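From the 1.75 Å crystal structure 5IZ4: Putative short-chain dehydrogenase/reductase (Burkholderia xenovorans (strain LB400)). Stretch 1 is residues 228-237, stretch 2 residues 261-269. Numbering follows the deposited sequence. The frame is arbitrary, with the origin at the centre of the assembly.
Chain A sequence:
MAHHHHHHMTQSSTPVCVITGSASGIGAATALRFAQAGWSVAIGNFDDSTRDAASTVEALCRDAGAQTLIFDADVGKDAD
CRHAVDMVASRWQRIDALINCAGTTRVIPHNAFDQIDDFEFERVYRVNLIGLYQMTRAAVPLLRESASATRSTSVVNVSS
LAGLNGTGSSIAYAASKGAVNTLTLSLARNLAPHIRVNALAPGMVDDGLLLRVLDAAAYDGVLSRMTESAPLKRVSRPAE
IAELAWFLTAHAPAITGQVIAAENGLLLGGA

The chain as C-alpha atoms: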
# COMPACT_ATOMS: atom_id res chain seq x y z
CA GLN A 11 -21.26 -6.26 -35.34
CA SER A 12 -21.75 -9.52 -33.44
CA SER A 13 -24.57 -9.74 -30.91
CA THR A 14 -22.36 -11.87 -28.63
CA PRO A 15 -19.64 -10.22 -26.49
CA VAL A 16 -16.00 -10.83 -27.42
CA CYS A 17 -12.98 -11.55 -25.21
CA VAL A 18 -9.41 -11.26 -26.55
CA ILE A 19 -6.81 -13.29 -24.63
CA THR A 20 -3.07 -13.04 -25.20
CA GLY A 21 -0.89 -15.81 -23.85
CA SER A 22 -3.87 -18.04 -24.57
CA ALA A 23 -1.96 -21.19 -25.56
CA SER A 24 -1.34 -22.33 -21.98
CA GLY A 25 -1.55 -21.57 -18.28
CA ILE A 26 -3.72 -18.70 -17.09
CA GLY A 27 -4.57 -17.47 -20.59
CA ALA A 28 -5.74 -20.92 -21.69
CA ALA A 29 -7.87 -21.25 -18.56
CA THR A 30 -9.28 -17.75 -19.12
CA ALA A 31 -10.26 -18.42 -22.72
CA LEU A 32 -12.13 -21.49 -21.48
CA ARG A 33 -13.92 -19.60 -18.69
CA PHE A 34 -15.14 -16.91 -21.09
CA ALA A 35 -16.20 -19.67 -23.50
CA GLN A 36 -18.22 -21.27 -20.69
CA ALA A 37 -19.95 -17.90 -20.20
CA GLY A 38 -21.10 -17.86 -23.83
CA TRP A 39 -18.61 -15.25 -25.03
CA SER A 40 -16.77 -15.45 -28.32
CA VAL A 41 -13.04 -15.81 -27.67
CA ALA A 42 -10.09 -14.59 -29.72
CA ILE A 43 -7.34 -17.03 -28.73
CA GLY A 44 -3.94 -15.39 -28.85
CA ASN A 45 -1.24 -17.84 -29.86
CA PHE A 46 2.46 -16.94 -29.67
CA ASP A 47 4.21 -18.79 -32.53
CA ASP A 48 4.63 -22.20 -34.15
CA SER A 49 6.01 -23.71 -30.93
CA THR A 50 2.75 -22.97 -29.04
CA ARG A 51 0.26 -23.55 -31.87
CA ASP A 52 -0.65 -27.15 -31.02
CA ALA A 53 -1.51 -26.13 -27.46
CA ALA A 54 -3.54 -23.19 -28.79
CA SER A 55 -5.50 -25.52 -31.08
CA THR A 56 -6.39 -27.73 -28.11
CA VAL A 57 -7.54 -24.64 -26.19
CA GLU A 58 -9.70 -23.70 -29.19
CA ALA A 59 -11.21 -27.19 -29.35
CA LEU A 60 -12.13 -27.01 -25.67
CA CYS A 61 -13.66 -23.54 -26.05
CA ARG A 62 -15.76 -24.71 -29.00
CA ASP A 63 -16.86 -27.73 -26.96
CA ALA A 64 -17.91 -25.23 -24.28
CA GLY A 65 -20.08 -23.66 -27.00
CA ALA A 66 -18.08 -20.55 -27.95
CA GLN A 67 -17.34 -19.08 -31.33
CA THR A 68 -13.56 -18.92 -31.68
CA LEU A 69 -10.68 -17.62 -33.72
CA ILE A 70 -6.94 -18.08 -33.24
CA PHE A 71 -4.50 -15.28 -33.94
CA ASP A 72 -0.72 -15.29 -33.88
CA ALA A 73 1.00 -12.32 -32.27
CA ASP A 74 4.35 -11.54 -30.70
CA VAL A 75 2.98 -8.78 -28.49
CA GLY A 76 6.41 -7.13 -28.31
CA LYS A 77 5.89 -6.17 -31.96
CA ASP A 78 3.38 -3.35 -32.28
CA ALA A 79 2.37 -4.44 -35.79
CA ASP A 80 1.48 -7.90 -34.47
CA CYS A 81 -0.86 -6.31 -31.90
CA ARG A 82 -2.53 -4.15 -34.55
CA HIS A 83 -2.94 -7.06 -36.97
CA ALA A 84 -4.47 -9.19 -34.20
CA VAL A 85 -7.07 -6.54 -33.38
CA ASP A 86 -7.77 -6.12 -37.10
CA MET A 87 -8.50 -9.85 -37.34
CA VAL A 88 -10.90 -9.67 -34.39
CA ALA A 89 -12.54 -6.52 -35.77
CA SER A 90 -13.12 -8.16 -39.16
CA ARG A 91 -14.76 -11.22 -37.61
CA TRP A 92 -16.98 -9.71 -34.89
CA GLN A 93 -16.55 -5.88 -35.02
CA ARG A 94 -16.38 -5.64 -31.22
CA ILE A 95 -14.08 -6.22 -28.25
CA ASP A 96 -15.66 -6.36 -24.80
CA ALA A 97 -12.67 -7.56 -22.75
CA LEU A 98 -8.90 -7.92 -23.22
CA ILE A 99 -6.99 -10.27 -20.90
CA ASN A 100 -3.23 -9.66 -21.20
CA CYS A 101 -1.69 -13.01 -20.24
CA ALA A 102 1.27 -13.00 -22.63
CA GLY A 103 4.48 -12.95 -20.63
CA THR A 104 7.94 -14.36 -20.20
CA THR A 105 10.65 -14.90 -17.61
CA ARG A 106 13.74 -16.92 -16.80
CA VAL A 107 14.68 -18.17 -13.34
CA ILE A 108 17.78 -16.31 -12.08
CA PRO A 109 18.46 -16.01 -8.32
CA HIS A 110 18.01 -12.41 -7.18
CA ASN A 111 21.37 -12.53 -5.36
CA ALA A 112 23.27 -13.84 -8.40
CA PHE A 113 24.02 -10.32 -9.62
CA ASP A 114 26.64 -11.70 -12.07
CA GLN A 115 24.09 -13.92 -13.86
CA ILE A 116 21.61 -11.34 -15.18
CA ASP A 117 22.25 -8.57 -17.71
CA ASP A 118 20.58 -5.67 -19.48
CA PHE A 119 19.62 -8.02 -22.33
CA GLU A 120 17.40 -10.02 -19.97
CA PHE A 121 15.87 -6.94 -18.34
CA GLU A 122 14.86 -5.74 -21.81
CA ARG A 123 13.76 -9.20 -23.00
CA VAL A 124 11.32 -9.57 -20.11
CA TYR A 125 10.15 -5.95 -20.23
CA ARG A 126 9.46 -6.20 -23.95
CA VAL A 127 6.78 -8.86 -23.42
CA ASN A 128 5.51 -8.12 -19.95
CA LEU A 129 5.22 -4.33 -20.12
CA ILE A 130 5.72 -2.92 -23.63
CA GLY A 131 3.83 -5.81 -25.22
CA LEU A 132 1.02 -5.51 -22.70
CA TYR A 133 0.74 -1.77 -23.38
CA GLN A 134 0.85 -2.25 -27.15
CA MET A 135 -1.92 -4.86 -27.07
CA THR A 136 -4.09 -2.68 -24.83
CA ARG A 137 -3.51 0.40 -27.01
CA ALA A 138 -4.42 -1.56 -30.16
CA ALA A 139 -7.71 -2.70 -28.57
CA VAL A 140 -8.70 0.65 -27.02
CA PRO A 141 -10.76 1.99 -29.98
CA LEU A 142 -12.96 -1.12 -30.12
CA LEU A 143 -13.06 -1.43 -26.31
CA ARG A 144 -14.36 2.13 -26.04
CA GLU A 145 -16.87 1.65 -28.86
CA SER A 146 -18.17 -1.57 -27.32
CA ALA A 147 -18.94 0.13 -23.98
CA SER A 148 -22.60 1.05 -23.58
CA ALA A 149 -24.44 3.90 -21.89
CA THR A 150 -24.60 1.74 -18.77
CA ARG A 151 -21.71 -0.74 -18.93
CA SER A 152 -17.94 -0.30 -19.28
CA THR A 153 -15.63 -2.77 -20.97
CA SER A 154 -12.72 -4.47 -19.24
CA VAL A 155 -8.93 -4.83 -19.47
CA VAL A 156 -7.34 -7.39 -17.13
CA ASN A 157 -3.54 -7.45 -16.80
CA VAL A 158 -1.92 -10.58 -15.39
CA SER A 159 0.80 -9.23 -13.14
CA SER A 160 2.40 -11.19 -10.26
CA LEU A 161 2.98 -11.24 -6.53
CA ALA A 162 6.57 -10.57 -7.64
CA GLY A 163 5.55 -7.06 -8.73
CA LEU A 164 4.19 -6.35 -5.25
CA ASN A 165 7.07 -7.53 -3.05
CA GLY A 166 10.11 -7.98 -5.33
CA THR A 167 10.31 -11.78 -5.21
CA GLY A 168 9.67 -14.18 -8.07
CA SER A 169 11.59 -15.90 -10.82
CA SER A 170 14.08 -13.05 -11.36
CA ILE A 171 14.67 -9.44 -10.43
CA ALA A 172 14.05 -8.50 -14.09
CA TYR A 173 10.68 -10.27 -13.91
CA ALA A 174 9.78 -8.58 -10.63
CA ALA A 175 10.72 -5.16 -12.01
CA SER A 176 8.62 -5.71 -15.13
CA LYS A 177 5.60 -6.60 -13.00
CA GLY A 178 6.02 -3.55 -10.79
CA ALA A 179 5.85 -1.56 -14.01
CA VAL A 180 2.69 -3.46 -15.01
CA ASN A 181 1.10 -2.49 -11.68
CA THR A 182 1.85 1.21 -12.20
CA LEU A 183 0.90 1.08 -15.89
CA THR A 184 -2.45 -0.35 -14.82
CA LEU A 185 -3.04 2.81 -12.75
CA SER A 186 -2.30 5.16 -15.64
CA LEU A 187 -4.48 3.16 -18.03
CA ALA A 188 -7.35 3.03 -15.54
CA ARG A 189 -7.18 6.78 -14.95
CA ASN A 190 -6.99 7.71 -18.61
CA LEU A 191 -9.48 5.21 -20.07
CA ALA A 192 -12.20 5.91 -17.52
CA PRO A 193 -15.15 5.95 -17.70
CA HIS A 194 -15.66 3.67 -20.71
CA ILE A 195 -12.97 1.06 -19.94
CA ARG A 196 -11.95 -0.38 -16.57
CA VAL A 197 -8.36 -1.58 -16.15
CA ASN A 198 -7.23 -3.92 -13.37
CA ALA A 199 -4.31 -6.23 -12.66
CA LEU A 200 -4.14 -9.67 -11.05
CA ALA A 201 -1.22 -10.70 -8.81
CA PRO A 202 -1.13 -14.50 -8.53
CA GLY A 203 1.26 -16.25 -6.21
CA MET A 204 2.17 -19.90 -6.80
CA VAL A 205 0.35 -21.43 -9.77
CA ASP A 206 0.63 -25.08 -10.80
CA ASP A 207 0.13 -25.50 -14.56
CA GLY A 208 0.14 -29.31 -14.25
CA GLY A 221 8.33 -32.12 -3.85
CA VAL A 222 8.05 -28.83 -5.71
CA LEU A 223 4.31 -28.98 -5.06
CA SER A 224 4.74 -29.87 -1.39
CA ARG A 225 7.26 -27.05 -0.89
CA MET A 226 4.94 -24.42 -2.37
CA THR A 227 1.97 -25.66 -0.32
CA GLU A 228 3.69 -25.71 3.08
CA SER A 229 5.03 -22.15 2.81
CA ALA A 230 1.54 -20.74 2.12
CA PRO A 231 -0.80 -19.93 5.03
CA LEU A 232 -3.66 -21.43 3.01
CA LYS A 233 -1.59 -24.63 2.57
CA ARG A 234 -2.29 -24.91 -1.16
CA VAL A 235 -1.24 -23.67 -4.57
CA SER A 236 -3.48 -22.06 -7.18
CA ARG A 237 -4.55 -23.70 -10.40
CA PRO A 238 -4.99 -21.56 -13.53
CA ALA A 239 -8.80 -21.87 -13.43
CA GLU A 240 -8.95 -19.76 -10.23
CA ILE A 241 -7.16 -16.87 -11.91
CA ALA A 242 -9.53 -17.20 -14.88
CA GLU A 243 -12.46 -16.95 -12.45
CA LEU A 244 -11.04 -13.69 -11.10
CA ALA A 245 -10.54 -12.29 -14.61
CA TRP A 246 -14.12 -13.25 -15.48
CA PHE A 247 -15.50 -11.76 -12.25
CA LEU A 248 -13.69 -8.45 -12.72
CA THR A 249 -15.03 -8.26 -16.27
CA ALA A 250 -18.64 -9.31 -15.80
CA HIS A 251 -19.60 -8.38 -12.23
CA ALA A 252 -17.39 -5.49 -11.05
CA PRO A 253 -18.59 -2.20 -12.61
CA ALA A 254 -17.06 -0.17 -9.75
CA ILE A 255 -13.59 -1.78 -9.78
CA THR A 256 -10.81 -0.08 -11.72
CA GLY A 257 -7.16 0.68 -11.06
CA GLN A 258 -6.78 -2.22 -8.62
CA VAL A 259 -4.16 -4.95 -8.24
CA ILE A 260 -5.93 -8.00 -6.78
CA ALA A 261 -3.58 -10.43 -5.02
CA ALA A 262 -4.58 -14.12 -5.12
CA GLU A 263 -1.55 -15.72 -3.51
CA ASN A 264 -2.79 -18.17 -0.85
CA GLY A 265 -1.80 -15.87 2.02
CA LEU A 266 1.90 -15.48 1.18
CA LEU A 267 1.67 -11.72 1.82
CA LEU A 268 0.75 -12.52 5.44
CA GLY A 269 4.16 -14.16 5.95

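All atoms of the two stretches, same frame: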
# COMPACT_ATOMS: atom_id res chain seq x y z
N GLU A 228 3.39 -25.90 1.67
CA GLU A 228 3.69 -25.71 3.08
C GLU A 228 4.01 -24.26 3.41
O GLU A 228 3.65 -23.78 4.49
CB GLU A 228 4.83 -26.62 3.51
CG GLU A 228 4.41 -28.07 3.61
CD GLU A 228 3.21 -28.25 4.52
OE1 GLU A 228 3.29 -27.84 5.70
OE2 GLU A 228 2.18 -28.78 4.05
N SER A 229 4.66 -23.53 2.50
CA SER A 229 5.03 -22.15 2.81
C SER A 229 3.84 -21.21 2.80
O SER A 229 3.94 -20.09 3.32
CB SER A 229 6.09 -21.65 1.83
OG SER A 229 5.52 -21.40 0.56
N ALA A 230 2.70 -21.62 2.24
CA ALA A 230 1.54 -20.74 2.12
C ALA A 230 0.65 -20.91 3.34
O ALA A 230 0.38 -22.04 3.75
CB ALA A 230 0.74 -21.06 0.87
N PRO A 231 0.19 -19.81 3.94
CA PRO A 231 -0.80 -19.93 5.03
C PRO A 231 -2.03 -20.73 4.65
O PRO A 231 -2.56 -21.46 5.49
CB PRO A 231 -1.13 -18.47 5.34
CG PRO A 231 0.18 -17.75 5.06
CD PRO A 231 0.71 -18.43 3.81
N LEU A 232 -2.50 -20.64 3.40
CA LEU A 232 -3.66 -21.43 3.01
C LEU A 232 -3.31 -22.87 2.63
O LEU A 232 -4.21 -23.64 2.28
CB LEU A 232 -4.40 -20.74 1.85
CG LEU A 232 -5.05 -19.41 2.27
CD1 LEU A 232 -5.98 -18.87 1.17
CD2 LEU A 232 -5.81 -19.56 3.61
N LYS A 233 -2.02 -23.24 2.70
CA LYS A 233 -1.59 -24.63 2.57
C LYS A 233 -2.06 -25.25 1.25
O LYS A 233 -2.55 -26.38 1.20
CB LYS A 233 -2.05 -25.46 3.77
CG LYS A 233 -1.29 -25.11 5.04
CD LYS A 233 0.17 -25.53 4.90
CE LYS A 233 0.99 -25.18 6.14
NZ LYS A 233 1.19 -23.71 6.25
N ARG A 234 -1.87 -24.50 0.18
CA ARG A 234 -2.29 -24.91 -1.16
C ARG A 234 -1.55 -24.07 -2.17
O ARG A 234 -0.93 -23.05 -1.84
CB ARG A 234 -3.81 -24.74 -1.35
CG ARG A 234 -4.22 -23.26 -1.38
CD ARG A 234 -5.73 -23.06 -1.37
NE ARG A 234 -6.39 -23.66 -2.54
CZ ARG A 234 -6.51 -23.07 -3.73
NH1 ARG A 234 -6.00 -21.86 -3.94
NH2 ARG A 234 -7.13 -23.69 -4.72
N VAL A 235 -1.63 -24.49 -3.43
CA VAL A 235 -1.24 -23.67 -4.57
C VAL A 235 -2.48 -23.40 -5.42
O VAL A 235 -3.50 -24.09 -5.31
CB VAL A 235 -0.14 -24.32 -5.42
CG1 VAL A 235 1.07 -24.59 -4.55
CG2 VAL A 235 -0.65 -25.62 -6.03
N SER A 236 -2.39 -22.38 -6.27
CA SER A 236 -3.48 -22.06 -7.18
C SER A 236 -3.37 -22.88 -8.45
O SER A 236 -2.28 -23.25 -8.89
CB SER A 236 -3.49 -20.58 -7.54
OG SER A 236 -3.85 -19.78 -6.43
N ARG A 237 -4.52 -23.17 -9.05
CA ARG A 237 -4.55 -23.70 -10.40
C ARG A 237 -5.01 -22.60 -11.35
O ARG A 237 -5.64 -21.63 -10.92
CB ARG A 237 -5.47 -24.92 -10.49
CG ARG A 237 -4.81 -26.15 -9.85
CD ARG A 237 -5.75 -27.34 -9.73
NE ARG A 237 -5.72 -28.18 -10.92
CZ ARG A 237 -4.81 -29.13 -11.15
NH1 ARG A 237 -3.84 -29.34 -10.28
NH2 ARG A 237 -4.88 -29.86 -12.25
N ALA A 261 -4.54 -9.37 -5.33
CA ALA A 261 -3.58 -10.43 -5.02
C ALA A 261 -4.32 -11.72 -4.66
O ALA A 261 -5.17 -11.72 -3.75
CB ALA A 261 -2.66 -10.00 -3.87
N ALA A 262 -4.01 -12.80 -5.36
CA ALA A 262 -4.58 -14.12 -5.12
C ALA A 262 -3.38 -15.04 -4.96
O ALA A 262 -2.89 -15.63 -5.94
CB ALA A 262 -5.50 -14.55 -6.26
N GLU A 263 -2.87 -15.13 -3.73
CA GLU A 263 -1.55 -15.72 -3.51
C GLU A 263 -1.53 -16.65 -2.31
O GLU A 263 -0.45 -16.91 -1.76
CB GLU A 263 -0.48 -14.63 -3.33
CG GLU A 263 -0.93 -13.35 -2.61
CD GLU A 263 -1.53 -13.59 -1.22
OE1 GLU A 263 -2.61 -14.21 -1.12
OE2 GLU A 263 -0.91 -13.14 -0.23
N ASN A 264 -2.70 -17.13 -1.87
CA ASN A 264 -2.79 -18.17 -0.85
C ASN A 264 -2.21 -17.71 0.49
O ASN A 264 -1.75 -18.54 1.29
CB ASN A 264 -2.14 -19.46 -1.34
CG ASN A 264 -2.88 -20.02 -2.53
OD1 ASN A 264 -4.05 -20.38 -2.41
ND2 ASN A 264 -2.23 -20.05 -3.70
N GLY A 265 -2.24 -16.41 0.75
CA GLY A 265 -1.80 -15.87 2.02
C GLY A 265 -0.33 -15.53 2.12
O GLY A 265 0.12 -15.11 3.20
N LEU A 266 0.46 -15.70 1.05
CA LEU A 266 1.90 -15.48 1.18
C LEU A 266 2.23 -14.08 1.69
O LEU A 266 3.23 -13.90 2.39
CB LEU A 266 2.59 -15.74 -0.16
CG LEU A 266 2.77 -17.21 -0.54
CD1 LEU A 266 3.27 -17.35 -1.97
CD2 LEU A 266 3.73 -17.90 0.42
N LEU A 267 1.41 -13.07 1.35
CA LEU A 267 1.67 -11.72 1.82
C LEU A 267 1.55 -11.60 3.33
O LEU A 267 2.11 -10.66 3.92
CB LEU A 267 0.72 -10.72 1.15
CG LEU A 267 0.98 -10.42 -0.33
CD1 LEU A 267 -0.25 -9.75 -0.93
CD2 LEU A 267 2.22 -9.53 -0.49
N LEU A 268 0.85 -12.54 3.98
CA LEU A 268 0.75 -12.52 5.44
C LEU A 268 2.01 -13.03 6.12
O LEU A 268 2.15 -12.86 7.34
CB LEU A 268 -0.44 -13.36 5.89
CG LEU A 268 -1.79 -12.88 5.38
CD1 LEU A 268 -2.82 -13.98 5.57
CD2 LEU A 268 -2.22 -11.63 6.12
N GLY A 269 2.92 -13.65 5.38
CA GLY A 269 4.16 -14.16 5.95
C GLY A 269 4.24 -15.67 5.87
O GLY A 269 3.22 -16.35 5.85
O HOH W 1 -1.35 -18.25 -6.31

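Stretch 2 enters as the end of a strand, A261 and A262, and leaves it for a turn that docks against the loop of stretch 1. A262 reaches its neighbour through water: water 1 donates to A262 O at 3.1 Å and is hydrogen-bonded to S236 OG at 2.9 Å, so a single solvent molecule joins the strand's last carbonyl to the serine hydroxyl.

E263 makes no contact with stretch 1; its CA-to-CB bond points away. Its carboxylate serves its own stretch instead: E263 OE1 accepts from G265 N (2.9 Å, 158°) and E263 OE2 from L267 N (2.8 Å, 166°). The backbone bond from L266 N to E263 O (3.2 Å) spans the type I' turn from E263 to L266; the carboxylate bonds lie within and just beyond it.

N264, inside that turn, is the centre of the contact: 139 Å² of it is covered by stretch 1, more than of any other residue. Two hydrogen bonds anchor it. L232 N donates to N264 O (3.1 Å, 162°), tying turn to turn, because L232 lies within the type I turn from A230 to K233, itself closed by K233 N to A230 O at 2.9 Å. R234 NH1 donates to N264 OD1 (2.9 Å, 155°). The R234 CA-to-CB bond points sideways, but the end of the side chain comes nearer and places the acceptor at the edge of the guanidinium, near its plane, where the N-H groups are directed. On the amide's other arm, N264 ND2 lies 3.2 Å from S236 OG. The aliphatic part of N264 packs as well, with its CB 4.0 Å from A230 CB and 4.1 Å from L232 CB.

G265 faces P231, their CA atoms 5.2 Å apart. An ideal CB on G265 would point toward stretch 1 and fall 2.9 Å from P231 CB, a clash; the backbone angles (89/2) would also jam it against the preceding carbonyl O, which by itself calls for glycine. The close approach brings P231 CG to 3.2 Å from G265 O.

L266 opens the 3-10 segment. With chi angles m and t, L266 CD2 lies 3.6 Å from S229 O and 4.4 Å from A230 CB, the latter an apolar side-chain contact. The CA-to-CB bond of L267 points away, and L267 makes no contact with stretch 1. Backbone bonds from L268 N to G265 O (2.8 Å) and from G269 N to L266 O (3.0 Å) curl the chain back, so that G269 O sits 3.4 Å from P231 CG and the proline ring meets carbonyls from both G265 and G269. In all, the two stretches bury 447 Å².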